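PDB 5Y1A: 35 kDa hemin binding protein from Porphyromonas gingivalis, which probably binds hemin and is a thioredoxin-domain cargo protein of the type IX secretion system with an immunoglobulin-like domain. Local coordinates for residues A[39-44]-A[74-79]; A[185-190]-A[203-208]. One frame throughout, in Å; residues are numbered along the deposited sequence.

How the interactions relate
Following the chain from its N terminus, interaction 1 comes first. It closes a loop when strand 73-79 returns beside strand 34-44, after 29 intervening residues that are largely helical. The chain then passes through several further strands before interaction 2 closes a shorter loop, with 12 residues and no helix between 185-190 and 203-208. The two contacts follow in series and neither encloses the other. They meet at F77: its N is probably hydrogen-bonded to H206 O, and its O to V208 N. Interaction 1 thus belongs to the thioredoxin-like sheet, and interaction 2 brings the end of a neighbouring beta-sandwich hairpin against its strand 73-79.

Interaction 1. Residues A[39-44]-A[74-79]; sequences VLEVFT and FQTFVH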
ATOM      1  N   VAL A  39       9.860  -0.989  -9.937  1.00 10.60           N
ATOM      2  CA  VAL A  39       8.446  -1.260  -9.658  1.00 10.48           C
ATOM      3  C   VAL A  39       7.856  -2.098 -10.789  1.00  9.69           C
ATOM      4  O   VAL A  39       8.081  -1.813 -11.962  1.00 11.01           O
ATOM      5  CB  VAL A  39       7.656   0.093  -9.526  1.00 10.25           C
ATOM      6  CG1 VAL A  39       6.139  -0.140  -9.438  1.00 11.44           C
ATOM      7  CG2 VAL A  39       8.164   0.885  -8.323  1.00  9.94           C
ATOM      8  N   LEU A  40       7.123  -3.149 -10.432  1.00  9.13           N
ATOM      9  CA  LEU A  40       6.358  -3.926 -11.410  1.00  9.62           C
ATOM     10  C   LEU A  40       4.898  -3.665 -11.106  1.00 10.04           C
ATOM     11  O   LEU A  40       4.515  -3.681  -9.932  1.00 11.20           O
ATOM     12  CB  LEU A  40       6.667  -5.426 -11.282  1.00 10.85           C
ATOM     13  CG  LEU A  40       8.153  -5.836 -11.346  1.00 11.30           C
ATOM     14  CD1 LEU A  40       8.273  -7.366 -11.309  1.00 11.76           C
ATOM     15  CD2 LEU A  40       8.807  -5.266 -12.612  1.00 12.51           C
ATOM     16  N   GLU A  41       4.107  -3.344 -12.136  1.00  9.10           N
ATOM     17  CA  GLU A  41       2.636  -3.288 -12.004  1.00  8.32           C
ATOM     18  C   GLU A  41       2.070  -4.439 -12.808  1.00  9.04           C
ATOM     19  O   GLU A  41       2.258  -4.502 -14.018  1.00  8.32           O
ATOM     20  CB  GLU A  41       2.090  -1.902 -12.444  1.00  7.90           C
ATOM     21  CG  GLU A  41       2.539  -0.818 -11.440  1.00  8.06           C
ATOM     22  CD  GLU A  41       2.287   0.590 -11.935  1.00 10.54           C
ATOM     23  OE1 GLU A  41       2.845   0.917 -12.996  1.00 11.02           O
ATOM     24  OE2 GLU A  41       1.534   1.348 -11.270  1.00 10.87           O
ATOM     25  N   VAL A  42       1.429  -5.380 -12.105  1.00  8.10           N
ATOM     26  CA  VAL A  42       0.868  -6.571 -12.720  1.00  8.57           C
ATOM     27  C   VAL A  42      -0.651  -6.485 -12.780  1.00  8.78           C
ATOM     28  O   VAL A  42      -1.318  -6.150 -11.789  1.00  9.95           O
ATOM     29  CB  VAL A  42       1.222  -7.831 -11.917  1.00  8.48           C
ATOM     30  CG1 VAL A  42       0.738  -9.119 -12.692  1.00  7.79           C
ATOM     31  CG2 VAL A  42       2.724  -7.818 -11.599  1.00  9.06           C
ATOM     32  N   PHE A  43      -1.197  -6.833 -13.944  1.00  9.06           N
ATOM     33  CA  PHE A  43      -2.638  -6.681 -14.204  1.00  9.06           C
ATOM     34  C   PHE A  43      -3.320  -8.037 -14.169  1.00  9.29           C
ATOM     35  O   PHE A  43      -2.949  -8.953 -14.895  1.00  9.57           O
ATOM     36  CB  PHE A  43      -2.813  -5.936 -15.536  1.00  9.00           C
ATOM     37  CG  PHE A  43      -1.954  -4.716 -15.601  1.00  9.65           C
ATOM     38  CD1 PHE A  43      -2.113  -3.688 -14.664  1.00  8.69           C
ATOM     39  CD2 PHE A  43      -0.928  -4.612 -16.546  1.00  8.02           C
ATOM     40  CE1 PHE A  43      -1.230  -2.582 -14.669  1.00  9.99           C
ATOM     41  CE2 PHE A  43      -0.058  -3.498 -16.559  1.00 11.26           C
ATOM     42  CZ  PHE A  43      -0.226  -2.488 -15.637  1.00 10.03           C
ATOM     43  N   THR A  44      -4.313  -8.159 -13.288  1.00  9.96           N
ATOM     44  CA  THR A  44      -4.805  -9.470 -12.887  1.00  9.26           C
ATOM     45  C   THR A  44      -6.285  -9.422 -12.478  1.00  9.73           C
ATOM     46  O   THR A  44      -6.849  -8.342 -12.238  1.00  9.31           O
ATOM     47  CB  THR A  44      -3.915 -10.017 -11.723  1.00 10.20           C
ATOM     48  OG1 THR A  44      -4.193 -11.404 -11.487  1.00 10.43           O
ATOM     49  CG2 THR A  44      -4.136  -9.220 -10.423  1.00  9.92           C
ATOM     50  N   PHE A  74       9.973  -4.119  -6.386  1.00 11.94           N
ATOM     51  CA  PHE A  74       8.743  -3.931  -5.612  1.00 11.45           C
ATOM     52  C   PHE A  74       7.568  -4.279  -6.515  1.00 12.49           C
ATOM     53  O   PHE A  74       7.223  -3.487  -7.388  1.00 12.83           O
ATOM     54  CB  PHE A  74       8.606  -2.474  -5.139  1.00 11.24           C
ATOM     55  CG  PHE A  74       9.795  -1.960  -4.359  1.00 12.86           C
ATOM     56  CD1 PHE A  74      10.469  -2.777  -3.436  1.00 12.08           C
ATOM     57  CD2 PHE A  74      10.239  -0.651  -4.538  1.00 12.12           C
ATOM     58  CE1 PHE A  74      11.588  -2.279  -2.736  1.00 12.89           C
ATOM     59  CE2 PHE A  74      11.331  -0.148  -3.825  1.00 14.25           C
ATOM     60  CZ  PHE A  74      11.991  -0.967  -2.910  1.00 12.84           C
ATOM     61  N   GLN A  75       6.969  -5.453  -6.310  1.00 12.41           N
ATOM     62  CA  GLN A  75       5.815  -5.876  -7.104  1.00 12.95           C
ATOM     63  C   GLN A  75       4.518  -5.231  -6.626  1.00 11.91           C
ATOM     64  O   GLN A  75       4.340  -4.934  -5.437  1.00 12.33           O
ATOM     65  CB  GLN A  75       5.607  -7.393  -7.014  1.00 13.29           C
ATOM     66  CG  GLN A  75       6.764  -8.273  -7.403  1.00 14.90           C
ATOM     67  CD  GLN A  75       6.430  -9.736  -7.094  1.00 14.48           C
ATOM     68  OE1 GLN A  75       5.594 -10.335  -7.762  1.00 15.87           O
ATOM     69  NE2 GLN A  75       7.064 -10.294  -6.069  1.00 15.94           N
ATOM     70  N   THR A  76       3.616  -4.984  -7.573  1.00 11.23           N
ATOM     71  CA  THR A  76       2.252  -4.578  -7.244  1.00 10.97           C
ATOM     72  C   THR A  76       1.287  -5.298  -8.186  1.00 10.66           C
ATOM     73  O   THR A  76       1.627  -5.511  -9.350  1.00 12.37           O
ATOM     74  CB  THR A  76       2.037  -3.066  -7.384  1.00 10.94           C
ATOM     75  OG1 THR A  76       2.159  -2.694  -8.759  1.00 12.46           O
ATOM     76  CG2 THR A  76       3.033  -2.274  -6.565  1.00 10.84           C
ATOM     77  N   PHE A  77       0.133  -5.723  -7.663  1.00  9.27           N
ATOM     78  CA  PHE A  77      -0.896  -6.390  -8.465  1.00  8.83           C
ATOM     79  C   PHE A  77      -2.121  -5.500  -8.444  1.00  8.56           C
ATOM     80  O   PHE A  77      -2.612  -5.144  -7.366  1.00  9.02           O
ATOM     81  CB  PHE A  77      -1.227  -7.780  -7.917  1.00  9.45           C
ATOM     82  CG  PHE A  77      -0.134  -8.787  -8.163  1.00 10.16           C
ATOM     83  CD1 PHE A  77      -0.268  -9.748  -9.176  1.00 10.33           C
ATOM     84  CD2 PHE A  77       1.044  -8.759  -7.399  1.00  9.70           C
ATOM     85  CE1 PHE A  77       0.773 -10.666  -9.453  1.00  8.78           C
ATOM     86  CE2 PHE A  77       2.079  -9.678  -7.644  1.00 10.54           C
ATOM     87  CZ  PHE A  77       1.952 -10.636  -8.673  1.00 11.52           C
ATOM     88  N   VAL A  78      -2.616  -5.168  -9.639  1.00  8.01           N
ATOM     89  CA  VAL A  78      -3.729  -4.235  -9.814  1.00  7.61           C
ATOM     90  C   VAL A  78      -4.883  -5.041 -10.386  1.00  8.64           C
ATOM     91  O   VAL A  78      -4.763  -5.626 -11.468  1.00  8.33           O
ATOM     92  CB  VAL A  78      -3.365  -3.115 -10.817  1.00  6.48           C
ATOM     93  CG1 VAL A  78      -4.569  -2.204 -11.045  1.00  7.72           C
ATOM     94  CG2 VAL A  78      -2.151  -2.281 -10.321  1.00  6.85           C
ATOM     95  N   HIS A  79      -5.981  -5.102  -9.642  1.00  9.02           N
ATOM     96  CA  HIS A  79      -7.127  -5.922 -10.032  1.00  9.57           C
ATOM     97  C   HIS A  79      -8.134  -5.153 -10.868  1.00  9.83           C
ATOM     98  O   HIS A  79      -8.312  -3.960 -10.655  1.00 10.19           O
ATOM     99  CB  HIS A  79      -7.802  -6.462  -8.782  1.00  9.77           C
ATOM    100  CG  HIS A  79      -7.127  -7.676  -8.223  1.00 10.00           C
ATOM    101  ND1 HIS A  79      -7.659  -8.938  -8.341  1.00  9.70           N
ATOM    102  CD2 HIS A  79      -5.933  -7.825  -7.600  1.00 11.22           C
ATOM    103  CE1 HIS A  79      -6.835  -9.814  -7.794  1.00 10.27           C
ATOM    104  NE2 HIS A  79      -5.776  -9.168  -7.344  1.00  8.64           N
TER
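This is the parallel pair of the thioredoxin-like sheet in which the central strand 34-44 runs beside strand 73-79, joined by a beta-alpha-beta crossover through helix 51-63. Five backbone bonds form the ladder. L40 N donates to F74 O, T76 N to L40 O, V42 N to T76 O, V78 N to V42 O and T44 N to V78 O. The bond from V78 N to V42 O is short at 2.7 Å and nearly straight (172°).

L40 O is gripped twice. T76 OG1 sits between its own backbone N and carbonyl carbon (chi1 66°). From there T76 OG1 bonds L40 O at 2.8 Å on an in-plane lone pair, while T76 N comes from above that carbonyl plane. The same T76 OG1 lies 3.3 Å from E41 CG.

On the face of V42 and T44, two side chains lie over rings. V42 CB sits over the F77 ring, 4.0 Å from its centroid, and V42 CG1 reaches F77 CE1 at 3.6 Å. T44 CG2 rests over the H79 ring, 3.6 Å from its centroid. On that face H79 ND1 is hydrogen-bonded to D82. On the other face E41 OE2 forms a salt bridge with R114 and a hydrogen bond with Y183.

L40 and V42 pack on I58 of helix 51-63, T44 touches C51, and strand 109-112 flanks strand 34-44.

Interaction 2. Residues A[185-190]-A[203-208]; sequences LKNNMK and LHQHTV
Two G1 beta bulges interrupt this antiparallel hairpin within a few residues, one on each side of the hairpin. N188 and M189 both face H204, and H206 and T207 both face K186. N188 and H206 have positive phi, as the first residue of such a bulge does. The hairpin joins strands 179-186 and 207-220 of the beta-sandwich domain.

Two hydrogen-bonded pairs frame the irregular part. K186 and T207 exchange two backbone bonds, and so do M189 and H204. The M189 N to H204 O bond is almost straight (178°) and lies on an in-plane lone pair.

Between them, side chains bridge the bulges. N187 has CG anti to its carbonyl carbon, so N187 OD1 reaches H206 N at 2.7 Å, in the amide carbonyl plane. Its amide stands 74° from the H206 ring. Q205 bends at chi2 and turns back to clasp N188 twice. Q205 OE1 takes N188 N at 2.9 Å, with the donor above the carbonyl plane. Q205 NE2 gives to N188 OD1 at 3.0 Å. The two amides are nearly perpendicular.

Apolar contacts lie beside these bonds. L203 CD1 lies 3.8 Å from N188 CA. The extended M189 chain brings M189 SD to the edge of the H204 ring and to 4.1 Å from T207 CG2. H204 NE2 bonds Q195, whereas its buried ND1 has no partner in the model. The H204 ring meets H79 edge-to-face, and M189 and T207 touch I84 of helix 83-87. At the strand end, L185 CD2 presses against V208 CG2 at 3.5 Å, closer than usual carbon contact.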
ATOM      1  N   LEU A 185      -0.239  -1.821  -0.015  1.00  9.04           N
ATOM      2  CA  LEU A 185      -0.164  -3.162  -0.606  1.00  9.17           C
ATOM      3  C   LEU A 185      -0.480  -4.172   0.477  1.00  9.56           C
ATOM      4  O   LEU A 185       0.027  -4.048   1.573  1.00 10.53           O
ATOM      5  CB  LEU A 185       1.250  -3.426  -1.174  1.00  9.79           C
ATOM      6  CG  LEU A 185       1.685  -2.404  -2.237  1.00  9.90           C
ATOM      7  CD1 LEU A 185       3.144  -2.656  -2.655  1.00 11.62           C
ATOM      8  CD2 LEU A 185       0.752  -2.481  -3.445  1.00 10.00           C
ATOM      9  N   LYS A 186      -1.322  -5.152   0.164  0.50  9.83           N
ATOM     10  CA  LYS A 186      -1.734  -6.184   1.130  0.50  9.83           C
ATOM     11  C   LYS A 186      -1.157  -7.533   0.710  0.50  9.95           C
ATOM     12  O   LYS A 186      -1.362  -7.968  -0.433  0.50 10.05           O
ATOM     13  CB  LYS A 186      -3.259  -6.259   1.201  0.50 10.58           C
ATOM     14  CG  LYS A 186      -3.812  -7.244   2.251  0.50 11.12           C
ATOM     15  CD  LYS A 186      -3.531  -6.754   3.671  0.50 11.52           C
ATOM     16  CE  LYS A 186      -3.973  -7.758   4.745  0.50 13.25           C
ATOM     17  NZ  LYS A 186      -3.009  -8.874   4.917  0.50 14.81           N
ATOM     18  N   ASN A 187      -0.432  -8.174   1.633  1.00  9.69           N
ATOM     19  CA  ASN A 187       0.155  -9.516   1.415  1.00  9.70           C
ATOM     20  C   ASN A 187      -0.640 -10.568   2.141  1.00 10.40           C
ATOM     21  O   ASN A 187      -1.462 -10.224   3.014  1.00 10.40           O
ATOM     22  CB  ASN A 187       1.607  -9.548   1.865  1.00 11.03           C
ATOM     23  CG  ASN A 187       2.439  -8.498   1.160  1.00 12.71           C
ATOM     24  OD1 ASN A 187       2.364  -8.357  -0.071  1.00 11.14           O
ATOM     25  ND2 ASN A 187       3.229  -7.746   1.929  1.00 12.62           N
ATOM     26  N   ASN A 188      -0.379 -11.841   1.812  1.00  9.58           N
ATOM     27  CA  ASN A 188      -1.121 -12.969   2.400  1.00 10.64           C
ATOM     28  C   ASN A 188      -2.611 -12.713   2.485  1.00 11.22           C
ATOM     29  O   ASN A 188      -3.256 -12.890   3.546  1.00 12.48           O
ATOM     30  CB  ASN A 188      -0.555 -13.309   3.781  1.00 10.86           C
ATOM     31  CG  ASN A 188       0.864 -13.786   3.715  1.00 12.68           C
ATOM     32  OD1 ASN A 188       1.242 -14.500   2.791  1.00 13.46           O
ATOM     33  ND2 ASN A 188       1.671 -13.390   4.702  1.00 15.59           N
ATOM     34  N   MET A 189      -3.173 -12.315   1.359  1.00 10.34           N
ATOM     35  CA  MET A 189      -4.527 -11.840   1.333  1.00 10.60           C
ATOM     36  C   MET A 189      -5.474 -12.904   0.826  1.00 11.48           C
ATOM     37  O   MET A 189      -5.289 -13.434  -0.261  1.00 11.44           O
ATOM     38  CB  MET A 189      -4.629 -10.601   0.417  1.00 10.90           C
ATOM     39  CG  MET A 189      -6.046 -10.059   0.275  1.00 11.28           C
ATOM     40  SD  MET A 189      -6.157  -8.657  -0.935  1.00  6.94           S
ATOM     41  CE  MET A 189      -7.877  -8.265  -0.751  1.00 14.22           C
ATOM     42  N   LYS A 190      -6.513 -13.193   1.601  1.00 12.77           N
ATOM     43  CA  LYS A 190      -7.547 -14.109   1.133  1.00 14.70           C
ATOM     44  C   LYS A 190      -8.308 -13.460  -0.029  1.00 13.37           C
ATOM     45  O   LYS A 190      -8.766 -12.323   0.104  1.00 14.20           O
ATOM     46  CB  LYS A 190      -8.535 -14.461   2.257  1.00 15.09           C
ATOM     47  CG  LYS A 190      -9.596 -15.469   1.792  1.00 17.66           C
ATOM     48  CD  LYS A 190     -10.395 -16.054   2.967  1.00 18.97           C
ATOM     49  CE  LYS A 190     -11.222 -17.270   2.527  1.00 24.41           C
ATOM     50  NZ  LYS A 190     -12.356 -17.536   3.495  1.00 29.61           N
ATOM     51  N   LEU A 203      -2.977 -17.453  -1.790  1.00 16.72           N
ATOM     52  CA  LEU A 203      -3.237 -16.096  -1.288  1.00 14.45           C
ATOM     53  C   LEU A 203      -2.722 -15.057  -2.283  1.00 13.22           C
ATOM     54  O   LEU A 203      -1.718 -15.276  -2.948  1.00 13.00           O
ATOM     55  CB  LEU A 203      -2.529 -15.855   0.065  1.00 14.14           C
ATOM     56  CG  LEU A 203      -3.044 -16.758   1.211  1.00 13.98           C
ATOM     57  CD1 LEU A 203      -2.085 -16.688   2.395  1.00 15.97           C
ATOM     58  CD2 LEU A 203      -4.470 -16.450   1.614  1.00 14.02           C
ATOM     59  N   HIS A 204      -3.396 -13.909  -2.357  1.00 12.65           N
ATOM     60  CA  HIS A 204      -2.847 -12.799  -3.151  1.00 11.51           C
ATOM     61  C   HIS A 204      -1.637 -12.233  -2.421  1.00 11.51           C
ATOM     62  O   HIS A 204      -1.537 -12.345  -1.193  1.00 11.92           O
ATOM     63  CB  HIS A 204      -3.890 -11.682  -3.355  1.00 10.70           C
ATOM     64  CG  HIS A 204      -5.054 -12.087  -4.192  1.00 10.93           C
ATOM     65  ND1 HIS A 204      -6.352 -11.741  -3.883  1.00 12.08           N
ATOM     66  CD2 HIS A 204      -5.118 -12.816  -5.327  1.00  8.20           C
ATOM     67  CE1 HIS A 204      -7.160 -12.228  -4.811  1.00  9.40           C
ATOM     68  NE2 HIS A 204      -6.433 -12.881  -5.698  1.00 12.37           N
ATOM     69  N   GLN A 205      -0.695 -11.651  -3.172  1.00 10.42           N
ATOM     70  CA  GLN A 205       0.441 -10.964  -2.574  1.00 10.18           C
ATOM     71  C   GLN A 205       0.629  -9.592  -3.226  1.00  9.90           C
ATOM     72  O   GLN A 205       0.255  -9.421  -4.384  1.00  9.49           O
ATOM     73  CB  GLN A 205       1.727 -11.762  -2.804  1.00 10.63           C
ATOM     74  CG  GLN A 205       1.700 -13.162  -2.249  1.00  9.52           C
ATOM     75  CD  GLN A 205       1.569 -13.213  -0.748  1.00 11.26           C
ATOM     76  OE1 GLN A 205       1.774 -12.206  -0.060  1.00  9.75           O
ATOM     77  NE2 GLN A 205       1.268 -14.412  -0.215  1.00 12.07           N
ATOM     78  N   HIS A 206       1.207  -8.649  -2.485  1.00  9.41           N
ATOM     79  CA  HIS A 206       1.629  -7.352  -3.035  1.00 10.08           C
ATOM     80  C   HIS A 206       0.455  -6.673  -3.777  1.00 10.20           C
ATOM     81  O   HIS A 206       0.637  -6.087  -4.839  1.00 10.05           O
ATOM     82  CB  HIS A 206       2.829  -7.541  -3.995  1.00 10.54           C
ATOM     83  CG  HIS A 206       3.874  -8.481  -3.477  1.00 12.48           C
ATOM     84  ND1 HIS A 206       4.596  -8.226  -2.331  1.00 12.38           N
ATOM     85  CD2 HIS A 206       4.316  -9.678  -3.946  1.00 11.29           C
ATOM     86  CE1 HIS A 206       5.439  -9.226  -2.112  1.00 13.70           C
ATOM     87  NE2 HIS A 206       5.275 -10.125  -3.065  1.00 10.42           N
ATOM     88  N   THR A 207      -0.740  -6.732  -3.184  1.00  9.28           N
ATOM     89  CA  THR A 207      -1.962  -6.367  -3.914  1.00 10.38           C
ATOM     90  C   THR A 207      -2.396  -4.936  -3.564  1.00  9.56           C
ATOM     91  O   THR A 207      -2.527  -4.583  -2.395  1.00  9.42           O
ATOM     92  CB  THR A 207      -3.034  -7.413  -3.616  1.00 12.09           C
ATOM     93  OG1 THR A 207      -2.574  -8.670  -4.141  1.00 12.25           O
ATOM     94  CG2 THR A 207      -4.394  -7.056  -4.252  1.00 11.98           C
ATOM     95  N   VAL A 208      -2.582  -4.100  -4.584  1.00  8.45           N
ATOM     96  CA  VAL A 208      -2.934  -2.709  -4.329  1.00  8.47           C
ATOM     97  C   VAL A 208      -4.368  -2.582  -3.804  1.00  7.56           C
ATOM     98  O   VAL A 208      -5.299  -2.997  -4.478  1.00  8.31           O
ATOM     99  CB  VAL A 208      -2.808  -1.854  -5.598  1.00  7.50           C
ATOM    100  CG1 VAL A 208      -3.198  -0.414  -5.269  1.00  9.53           C
ATOM    101  CG2 VAL A 208      -1.373  -1.925  -6.138  1.00  9.58           C
TER